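Local structure of hypothetical sugar ABC-transporter sugar binding protein (Arthrobacter globiformis, 7BVT) at residues V325-W328 with S329-G333; L71-L74 with R75-T79; D49-N52 with A53-S56; F212-D216 with N217-A221. The protein binds cyclic alpha-maltosyl-1,6-maltose and probably delivers it to an ABC transporter for uptake into the cell. All blocks are in the same frame, centred on the assembly; numbering follows the deposited sequence.

In the fold
Interactions 3, 2, 4 and 1 follow in that order along one chain, each a short-range contact within a helix, at its end or round a turn. Interaction 3 closes helix 38-53 before strand 58-64, and interaction 2 lies on helix 70-80, between that strand and strand 86-90. Interaction 4 is a hairpin-like loop between helices 195-207 and 225-239, while interaction 1 ends helix 322-332. The centres of interactions 1 and 3 are about 19 Å apart, those of 1 and 4, on opposite sides of the chain's centre, about 34 Å. Bound glucose units lie about 10 to 12 Å from side chains of interactions 1, 2 and 4, which are packing around the sugar site without touching it.

Interaction 1 of 4, residues V325-W328 with S329-G333; sequences VTEW and SKETG
In Trp-328 CG stands anti to the backbone N (chi1 168°), and in Thr-332, one turn on, OG1 sits between the backbone N and the carbonyl carbon (chi1 61°); together these torsions put the threonine methyl over the indole and its hydroxyl on the tryptophan carbonyl. Thr-332 CG2 lies 3.8 Å from the centroid of the six-membered ring of Trp-328, close to the ring normal, a CH-pi contact over the face. Thr-332 OG1 donates to Trp-328 O at 2.8 Å, and Thr-332 N reaches the same oxygen from the other face of the carbonyl plane. Ser-329 makes the same double grip: its OG gives a 2.7 Å bond to Val-325 O, which also accepts the helical bond from Ser-329 N. Both hydroxyls thus fold back on the carbonyl four residues behind, a common habit of serine and threonine in helices. This is the C-terminal end of helix 322-332, where Gly-333 leaves helical geometry with positive phi and its N bonds to Ser-329 O at 2.9 Å. Thr-332 OG1 is also bonded to Met-334 N. Lys-330 CE packs 3.9 Å from Thr-326 CG2, the two side chains running alongside each other. Glu-327 OE1 and Glu-331 OE1 come within 3.1 Å, a closeness that would probably raise the proton affinity of one of them; a water beside them donates to Glu-327 O and weakly to Glu-331 OE1. The indole of Trp-328 meets Phe-319 and Trp-36 edge-to-face and packs against helix 38-53.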
loop_
_atom_site.group_PDB
_atom_site.type_symbol
_atom_site.label_atom_id
_atom_site.label_comp_id
_atom_site.label_asym_id
_atom_site.label_seq_id
_atom_site.Cartn_x
_atom_site.Cartn_y
_atom_site.Cartn_z
ATOM N N VAL A 325 -4.091 -9.194 16.120
ATOM C CA VAL A 325 -3.592 -8.967 14.750
ATOM C C VAL A 325 -3.925 -10.212 13.896
ATOM O O VAL A 325 -4.351 -10.070 12.740
ATOM C CB VAL A 325 -2.075 -8.707 14.798
ATOM C CG1 VAL A 325 -1.374 -8.923 13.450
ATOM C CG2 VAL A 325 -1.783 -7.340 15.386
ATOM N N THR A 326 -3.787 -11.421 14.452
ATOM C CA THR A 326 -4.069 -12.653 13.680
ATOM C C THR A 326 -5.559 -12.688 13.365
ATOM O O THR A 326 -5.943 -12.848 12.190
ATOM C CB THR A 326 -3.676 -13.893 14.482
ATOM O OG1 THR A 326 -2.291 -13.795 14.785
ATOM C CG2 THR A 326 -3.934 -15.176 13.720
ATOM N N GLU A 327 -6.403 -12.529 14.374
ATOM C CA GLU A 327 -7.873 -12.653 14.115
ATOM C C GLU A 327 -8.357 -11.543 13.194
ATOM O O GLU A 327 -9.087 -11.822 12.234
ATOM C CB GLU A 327 -8.722 -12.645 15.390
ATOM C CG GLU A 327 -9.765 -13.785 15.410
ATOM C CD GLU A 327 -11.265 -13.470 15.398
ATOM O OE1 GLU A 327 -11.666 -12.294 15.621
ATOM O OE2 GLU A 327 -12.057 -14.425 15.180
ATOM N N TRP A 328 -7.908 -10.299 13.411
ATOM C CA TRP A 328 -8.265 -9.153 12.544
ATOM C C TRP A 328 -7.861 -9.394 11.072
ATOM O O TRP A 328 -8.676 -9.092 10.158
ATOM C CB TRP A 328 -7.541 -7.919 13.105
ATOM C CG TRP A 328 -7.520 -6.687 12.266
ATOM C CD1 TRP A 328 -6.384 -6.160 11.737
ATOM C CD2 TRP A 328 -8.576 -5.778 11.946
ATOM N NE1 TRP A 328 -6.662 -5.004 11.087
ATOM C CE2 TRP A 328 -7.996 -4.717 11.225
ATOM C CE3 TRP A 328 -9.954 -5.710 12.220
ATOM C CZ2 TRP A 328 -8.722 -3.627 10.769
ATOM C CZ3 TRP A 328 -10.680 -4.648 11.739
ATOM C CH2 TRP A 328 -10.072 -3.610 11.020
ATOM N N SER A 329 -6.636 -9.829 10.827
ATOM C CA SER A 329 -6.114 -10.083 9.468
ATOM C C SER A 329 -6.955 -11.205 8.837
ATOM O O SER A 329 -7.459 -11.033 7.717
ATOM C CB SER A 329 -4.648 -10.443 9.527
ATOM O OG SER A 329 -3.903 -9.374 10.131
ATOM N N LYS A 330 -7.156 -12.284 9.586
ATOM C CA LYS A 330 -7.910 -13.441 9.035
ATOM C C LYS A 330 -9.284 -12.983 8.541
ATOM O O LYS A 330 -9.693 -13.375 7.445
ATOM C CB LYS A 330 -8.150 -14.525 10.074
ATOM C CG LYS A 330 -6.973 -15.427 10.402
ATOM C CD LYS A 330 -7.436 -16.355 11.512
ATOM C CE LYS A 330 -6.487 -17.443 11.913
ATOM N NZ LYS A 330 -7.066 -18.184 13.058
ATOM N N GLU A 331 -9.981 -12.211 9.343
ATOM C CA GLU A 331 -11.387 -11.863 9.085
ATOM C C GLU A 331 -11.501 -10.722 8.089
ATOM O O GLU A 331 -12.564 -10.639 7.442
ATOM C CB GLU A 331 -12.115 -11.706 10.409
ATOM C CG GLU A 331 -12.031 -10.389 11.106
ATOM C CD GLU A 331 -12.531 -10.537 12.555
ATOM O OE1 GLU A 331 -12.964 -11.661 12.923
ATOM O OE2 GLU A 331 -12.444 -9.560 13.352
ATOM N N THR A 332 -10.480 -9.874 7.900
ATOM C CA THR A 332 -10.615 -8.744 6.949
ATOM C C THR A 332 -9.918 -9.053 5.596
ATOM O O THR A 332 -10.154 -8.322 4.660
ATOM C CB THR A 332 -10.004 -7.465 7.538
ATOM O OG1 THR A 332 -8.624 -7.795 7.731
ATOM C CG2 THR A 332 -10.689 -7.013 8.815
ATOM N N GLY A 333 -9.044 -10.043 5.553
ATOM C CA GLY A 333 -8.175 -10.300 4.381
ATOM C C GLY A 333 -7.039 -9.290 4.253
ATOM O O GLY A 333 -6.366 -9.241 3.201
HETATM O O HOH W 1 -10.716 -14.235 12.374
#

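Interaction 2 of 4, residues L71-L74 with R75-T79; sequences LTKL and RASAT
The guanidinium of Arg-75 swings back along its own helix to lie beside Leu-71 and Thr-72. Its chain is extended from CG to NE, which carries NH2 to 3.9 Å from Leu-71 CB and lays one face of the group over the backbone of that leucine. Thr-72 OG1 stands at the guanidinium edge, in its plane, 3.4 Å from NH1 of Arg-75. Beneath these side chains the main-chain polar groups are paired in regular helical fashion. Arg-75 N donates to Leu-71 O at 3.0 Å, and Ala-76 N to Thr-72 O at 3.1 Å with a nearly straight N-H...O angle of 167°. Ser-77 N satisfies Lys-73 O at 2.9 Å, and Ala-78 N does the same for Leu-74 O. These bonds belong to helix 70-80, which connects parallel strands 58-64 and 86-90 of the sheet, as in the alpha/beta lobes of solute-binding proteins. Ser-77 OG also lies 2.9 Å from Lys-73 O. Farther along, Ala-76 O accepts a bond from the hydroxyl of Ser-80. Leu-71 and Leu-74 pack on Ile-97 of helix 94-100, while Lys-73 makes a cation-pi contact with Trp-33 of strand 28-34.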
loop_
_atom_site.group_PDB
_atom_site.type_symbol
_atom_site.label_atom_id
_atom_site.label_comp_id
_atom_site.label_asym_id
_atom_site.label_seq_id
_atom_site.Cartn_x
_atom_site.Cartn_y
_atom_site.Cartn_z
ATOM N N LEU A 71 -9.963 13.992 5.827
ATOM C CA LEU A 71 -8.980 15.052 6.082
ATOM C C LEU A 71 -9.714 16.373 6.309
ATOM O O LEU A 71 -9.304 17.155 7.176
ATOM C CB LEU A 71 -7.992 15.166 4.929
ATOM C CG LEU A 71 -7.070 13.966 4.831
ATOM C CD1 LEU A 71 -6.125 14.121 3.681
ATOM C CD2 LEU A 71 -6.297 13.772 6.133
ATOM N N THR A 72 -10.727 16.641 5.504
ATOM C CA THR A 72 -11.433 17.932 5.664
ATOM C C THR A 72 -12.119 17.984 7.042
ATOM O O THR A 72 -12.076 19.011 7.687
ATOM C CB THR A 72 -12.393 18.193 4.498
ATOM O OG1 THR A 72 -11.626 18.285 3.291
ATOM C CG2 THR A 72 -13.143 19.490 4.698
ATOM N N LYS A 73 -12.624 16.877 7.542
ATOM C CA LYS A 73 -13.180 16.838 8.910
ATOM C C LYS A 73 -12.075 17.116 9.944
ATOM O O LYS A 73 -12.296 17.863 10.930
ATOM C CB LYS A 73 -13.859 15.502 9.138
ATOM C CG LYS A 73 -14.493 15.395 10.492
ATOM C CD LYS A 73 -15.737 14.644 10.566
ATOM C CE LYS A 73 -16.154 14.581 12.017
ATOM N NZ LYS A 73 -17.571 14.943 12.191
ATOM N N LEU A 74 -10.911 16.498 9.787
ATOM C CA LEU A 74 -9.831 16.779 10.759
ATOM C C LEU A 74 -9.404 18.248 10.741
ATOM O O LEU A 74 -9.179 18.787 11.834
ATOM C CB LEU A 74 -8.660 15.857 10.465
ATOM C CG LEU A 74 -8.896 14.389 10.750
ATOM C CD1 LEU A 74 -7.667 13.597 10.317
ATOM C CD2 LEU A 74 -9.181 14.120 12.188
ATOM N N ARG A 75 -9.303 18.913 9.571
ATOM C CA ARG A 75 -8.916 20.323 9.512
ATOM C C ARG A 75 -9.950 21.169 10.269
ATOM O O ARG A 75 -9.569 22.059 11.000
ATOM C CB ARG A 75 -8.724 20.756 8.060
ATOM C CG ARG A 75 -7.549 20.083 7.368
ATOM C CD ARG A 75 -7.327 20.709 5.995
ATOM N NE ARG A 75 -6.560 19.817 5.108
ATOM C CZ ARG A 75 -7.083 19.036 4.149
ATOM N NH1 ARG A 75 -8.384 19.037 3.889
ATOM N NH2 ARG A 75 -6.278 18.279 3.420
ATOM N N ALA A 76 -11.241 20.916 10.043
ATOM C CA ALA A 76 -12.310 21.681 10.727
ATOM C C ALA A 76 -12.234 21.435 12.250
ATOM O O ALA A 76 -12.334 22.382 13.069
ATOM C CB ALA A 76 -13.647 21.276 10.163
ATOM N N SER A 77 -12.005 20.190 12.631
ATOM C CA SER A 77 -11.950 19.746 14.037
ATOM C C SER A 77 -10.731 20.386 14.739
ATOM O O SER A 77 -10.814 20.668 15.963
ATOM C CB SER A 77 -11.943 18.237 14.098
ATOM O OG SER A 77 -13.205 17.650 13.699
ATOM N N ALA A 78 -9.599 20.568 14.039
ATOM C CA ALA A 78 -8.440 21.289 14.637
ATOM C C ALA A 78 -8.936 22.713 14.984
ATOM O O ALA A 78 -8.668 23.182 16.081
ATOM C CB ALA A 78 -7.223 21.307 13.711
ATOM N N THR A 79 -9.580 23.411 14.054
ATOM C CA THR A 79 -10.062 24.810 14.267
ATOM C C THR A 79 -11.084 24.829 15.413
ATOM O O THR A 79 -10.978 25.684 16.299
ATOM C CB THR A 79 -10.656 25.366 12.985
ATOM O OG1 THR A 79 -9.644 25.284 11.993
ATOM C CG2 THR A 79 -11.139 26.794 13.102
#

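Interaction 3 of 4, residues D49-N52 with A53-S56; sequences DTYN and ASQS
Ala-53 N is bonded to Asp-49 O at 2.9 Å in helical fashion, whereas the backbone at Gln-55 is extended. Tyr-51 O sits where the helical bonding gives way, and three donors from Ser-54 and Gln-55 converge on it. Ser-54 N reaches it at 3.1 Å from well above the carbonyl plane, and Ser-54 OG at 2.8 Å. The third is Gln-55 NE2, which gives a nearly straight bond of 3.0 Å (169° at the hydrogen) with the oxygen lying in the plane of the amide. The Gln-55 side chain folds back to do this: CG takes the position between the backbone N and the carbonyl carbon (chi1 47°), and the chain bends again at chi2. The same NE2 rests over one face of the Tyr-51 ring, 3.4 Å from CE2 and offset toward the rim, with ring and amide planes 30° apart. The other end of the amide is held too, as Gln-55 OE1 accepts from the backbone N of Asp-57 and Val-58. A leucine here would probably leave those two N-H groups without this acceptor and take one of three donors from Tyr-51 O, leaving the turn less firmly fixed. The contact lies at the C-terminal end of helix 38-53, at the surface, on the way into strand 58-64. Asn-52 ND2 bonds to Ile-60 O of that strand, and Tyr-51 packs on Val-58 and Ile-60. From helix 306-319, Asp-314 bonds to the hydroxyl of Tyr-51, while Phe-315 meets its ring edge-to-face.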
loop_
_atom_site.group_PDB
_atom_site.type_symbol
_atom_site.label_atom_id
_atom_site.label_comp_id
_atom_site.label_asym_id
_atom_site.label_seq_id
_atom_site.Cartn_x
_atom_site.Cartn_y
_atom_site.Cartn_z
ATOM N N ASP A 49 -15.846 -3.851 20.743
ATOM C CA ASP A 49 -16.738 -4.473 21.769
ATOM C C ASP A 49 -15.917 -5.320 22.716
ATOM O O ASP A 49 -16.114 -5.209 23.985
ATOM C CB ASP A 49 -17.779 -5.403 21.135
ATOM C CG ASP A 49 -18.848 -4.653 20.399
ATOM O OD1 ASP A 49 -18.958 -3.433 20.650
ATOM O OD2 ASP A 49 -19.550 -5.340 19.575
ATOM N N THR A 50 -15.050 -6.165 22.152
ATOM C CA THR A 50 -14.187 -7.093 22.878
ATOM C C THR A 50 -13.334 -6.282 23.855
ATOM O O THR A 50 -13.299 -6.613 25.061
ATOM C CB THR A 50 -13.399 -7.997 21.940
ATOM O OG1 THR A 50 -14.331 -8.804 21.207
ATOM C CG2 THR A 50 -12.440 -8.896 22.674
ATOM N N TYR A 51 -12.605 -5.278 23.370
ATOM C CA TYR A 51 -11.771 -4.436 24.264
ATOM C C TYR A 51 -12.598 -3.782 25.373
ATOM O O TYR A 51 -12.146 -3.809 26.536
ATOM C CB TYR A 51 -11.025 -3.399 23.422
ATOM C CG TYR A 51 -10.210 -2.433 24.235
ATOM C CD1 TYR A 51 -8.979 -2.796 24.723
ATOM C CD2 TYR A 51 -10.709 -1.177 24.545
ATOM C CE1 TYR A 51 -8.206 -1.887 25.437
ATOM C CE2 TYR A 51 -9.949 -0.281 25.285
ATOM C CZ TYR A 51 -8.691 -0.629 25.714
ATOM O OH TYR A 51 -7.965 0.306 26.426
ATOM N N ASN A 52 -13.715 -3.168 24.998
ATOM C CA ASN A 52 -14.612 -2.448 25.945
ATOM C C ASN A 52 -15.080 -3.422 27.022
ATOM O O ASN A 52 -15.169 -2.999 28.169
ATOM C CB ASN A 52 -15.771 -1.798 25.196
ATOM C CG ASN A 52 -15.332 -0.481 24.606
ATOM O OD1 ASN A 52 -14.260 0.052 24.963
ATOM N ND2 ASN A 52 -16.145 0.073 23.716
ATOM N N ALA A 53 -15.309 -4.683 26.684
ATOM C CA ALA A 53 -15.909 -5.596 27.685
ATOM C C ALA A 53 -14.810 -6.256 28.514
ATOM O O ALA A 53 -15.133 -6.859 29.553
ATOM C CB ALA A 53 -16.807 -6.558 26.967
ATOM N N SER A 54 -13.535 -6.041 28.177
ATOM C CA SER A 54 -12.375 -6.769 28.728
ATOM C C SER A 54 -11.744 -5.966 29.875
ATOM O O SER A 54 -10.807 -6.455 30.516
ATOM C CB SER A 54 -11.378 -7.074 27.636
ATOM O OG SER A 54 -10.575 -5.929 27.352
ATOM N N GLN A 55 -12.226 -4.754 30.098
ATOM C CA GLN A 55 -11.643 -3.920 31.177
ATOM C C GLN A 55 -12.575 -2.730 31.391
ATOM O O GLN A 55 -13.468 -2.536 30.576
ATOM C CB GLN A 55 -10.200 -3.511 30.861
ATOM C CG GLN A 55 -9.973 -2.981 29.453
ATOM C CD GLN A 55 -10.511 -1.597 29.242
ATOM O OE1 GLN A 55 -10.262 -0.653 30.022
ATOM N NE2 GLN A 55 -11.280 -1.474 28.175
ATOM N N SER A 56 -12.329 -1.964 32.458
ATOM C CA SER A 56 -13.199 -0.834 32.860
ATOM C C SER A 56 -12.431 0.477 32.992
ATOM O O SER A 56 -13.020 1.422 33.535
ATOM C CB SER A 56 -13.896 -1.215 34.171
ATOM O OG SER A 56 -14.862 -2.203 33.863
#

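Interaction 4 of 4, residues F212-D216 with N217-A221; sequences FLTAD and NSAAA
A hairpin-like loop with a type I beta turn from Thr-214 to Asn-217 brings residues 212-216 back against 217-221. The turn is closed by Asn-217 N to Thr-214 O at 2.9 Å, and a single beta bridge pairs Leu-213 with Ala-220. On the two sides of that bridge Thr-214 N donates to Ala-219 O, and Ala-221 N to Phe-212 O, both at 2.8 Å. Two hydroxyls and a backbone N-H gather on one oxygen, Asp-216 OD1. Ser-218 OG meets it at 2.6 Å on the syn side, while Ser-218 N comes from above the carboxylate plane. Thr-214 OG1 donates to it at 3.0 Å, nearly along the C-O axis. With chi1 at 56°, Thr-214 OG1 turns into the loop, where it also accepts a weak bond from Ala-219 N. A valine in its place would probably deprive Asp-216 OD1 of one of its three donors and Ala-219 N of this acceptor, letting the carboxylate turn more easily. The methyl CG2 of Thr-214 lies 4.2 Å from CB of both Ala-219 and Ala-221. Leu-213 packs on Val-409 and Leu-413 of helix 398-415, whose Asn-410 accepts from Ala-220 N. Phe-212 inserts between helices 195-207 and 377-392, touching Thr-198 and Leu-205 on the former and meeting Phe-384 of the latter edge-to-face.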
loop_
_atom_site.group_PDB
_atom_site.type_symbol
_atom_site.label_atom_id
_atom_site.label_comp_id
_atom_site.label_asym_id
_atom_site.label_seq_id
_atom_site.Cartn_x
_atom_site.Cartn_y
_atom_site.Cartn_z
ATOM N N PHE A 212 13.130 6.628 -4.817
ATOM C CA PHE A 212 12.125 7.609 -5.290
ATOM C C PHE A 212 12.572 9.007 -4.862
ATOM O O PHE A 212 12.908 9.812 -5.735
ATOM C CB PHE A 212 10.706 7.226 -4.843
ATOM C CG PHE A 212 9.648 8.121 -5.409
ATOM C CD1 PHE A 212 9.379 8.104 -6.760
ATOM C CD2 PHE A 212 8.965 9.015 -4.606
ATOM C CE1 PHE A 212 8.413 8.951 -7.280
ATOM C CE2 PHE A 212 8.016 9.864 -5.126
ATOM C CZ PHE A 212 7.722 9.826 -6.468
ATOM N N LEU A 213 12.544 9.283 -3.557
ATOM C CA LEU A 213 13.182 10.534 -3.042
ATOM C C LEU A 213 14.476 10.196 -2.319
ATOM O O LEU A 213 14.797 9.036 -2.003
ATOM C CB LEU A 213 12.232 11.271 -2.099
ATOM C CG LEU A 213 10.863 11.689 -2.643
ATOM C CD1 LEU A 213 10.093 12.577 -1.689
ATOM C CD2 LEU A 213 10.938 12.334 -4.022
ATOM N N THR A 214 15.265 11.236 -2.050
ATOM C CA THR A 214 16.473 11.088 -1.195
ATOM C C THR A 214 16.029 10.749 0.222
ATOM O O THR A 214 14.830 10.908 0.540
ATOM C CB THR A 214 17.291 12.385 -1.225
ATOM O OG1 THR A 214 16.386 13.394 -0.800
ATOM C CG2 THR A 214 17.868 12.654 -2.598
ATOM N N ALA A 215 16.965 10.320 1.064
ATOM C CA ALA A 215 16.663 9.801 2.424
ATOM C C ALA A 215 16.012 10.898 3.277
ATOM O O ALA A 215 15.135 10.564 4.072
ATOM C CB ALA A 215 17.903 9.245 3.091
ATOM N N ASP A 216 16.322 12.175 3.025
ATOM C CA ASP A 216 15.668 13.298 3.758
ATOM C C ASP A 216 14.433 13.863 3.032
ATOM O O ASP A 216 13.906 14.887 3.466
ATOM C CB ASP A 216 16.724 14.369 4.071
ATOM C CG ASP A 216 17.207 15.153 2.876
ATOM O OD1 ASP A 216 16.703 14.906 1.756
ATOM O OD2 ASP A 216 18.073 16.041 3.084
ATOM N N ASN A 217 13.927 13.214 1.976
ATOM C CA ASN A 217 12.744 13.667 1.209
ATOM C C ASN A 217 12.957 15.071 0.632
ATOM O O ASN A 217 11.972 15.719 0.316
ATOM C CB ASN A 217 11.452 13.555 2.040
ATOM C CG ASN A 217 11.195 12.115 2.457
ATOM O OD1 ASN A 217 11.636 11.166 1.777
ATOM N ND2 ASN A 217 10.566 11.951 3.620
ATOM N N SER A 218 14.201 15.539 0.502
ATOM C CA SER A 218 14.441 16.932 0.000
ATOM C C SER A 218 14.422 16.982 -1.532
ATOM O O SER A 218 14.214 18.082 -2.101
ATOM C CB SER A 218 15.744 17.518 0.511
ATOM O OG SER A 218 16.885 16.803 0.046
ATOM N N ALA A 219 14.702 15.868 -2.211
ATOM C CA ALA A 219 14.807 15.921 -3.682
ATOM C C ALA A 219 14.392 14.577 -4.274
ATOM O O ALA A 219 14.551 13.529 -3.560
ATOM C CB ALA A 219 16.221 16.229 -4.060
ATOM N N ALA A 220 14.112 14.598 -5.559
ATOM C CA ALA A 220 14.057 13.352 -6.348
ATOM C C ALA A 220 15.357 12.547 -6.299
ATOM O O ALA A 220 16.486 13.085 -6.284
ATOM C CB ALA A 220 13.705 13.704 -7.756
ATOM N N ALA A 221 15.235 11.226 -6.390
ATOM C CA ALA A 221 16.378 10.301 -6.405
ATOM C C ALA A 221 16.271 9.290 -7.561
ATOM O O ALA A 221 17.147 8.440 -7.634
ATOM C CB ALA A 221 16.486 9.615 -5.082
#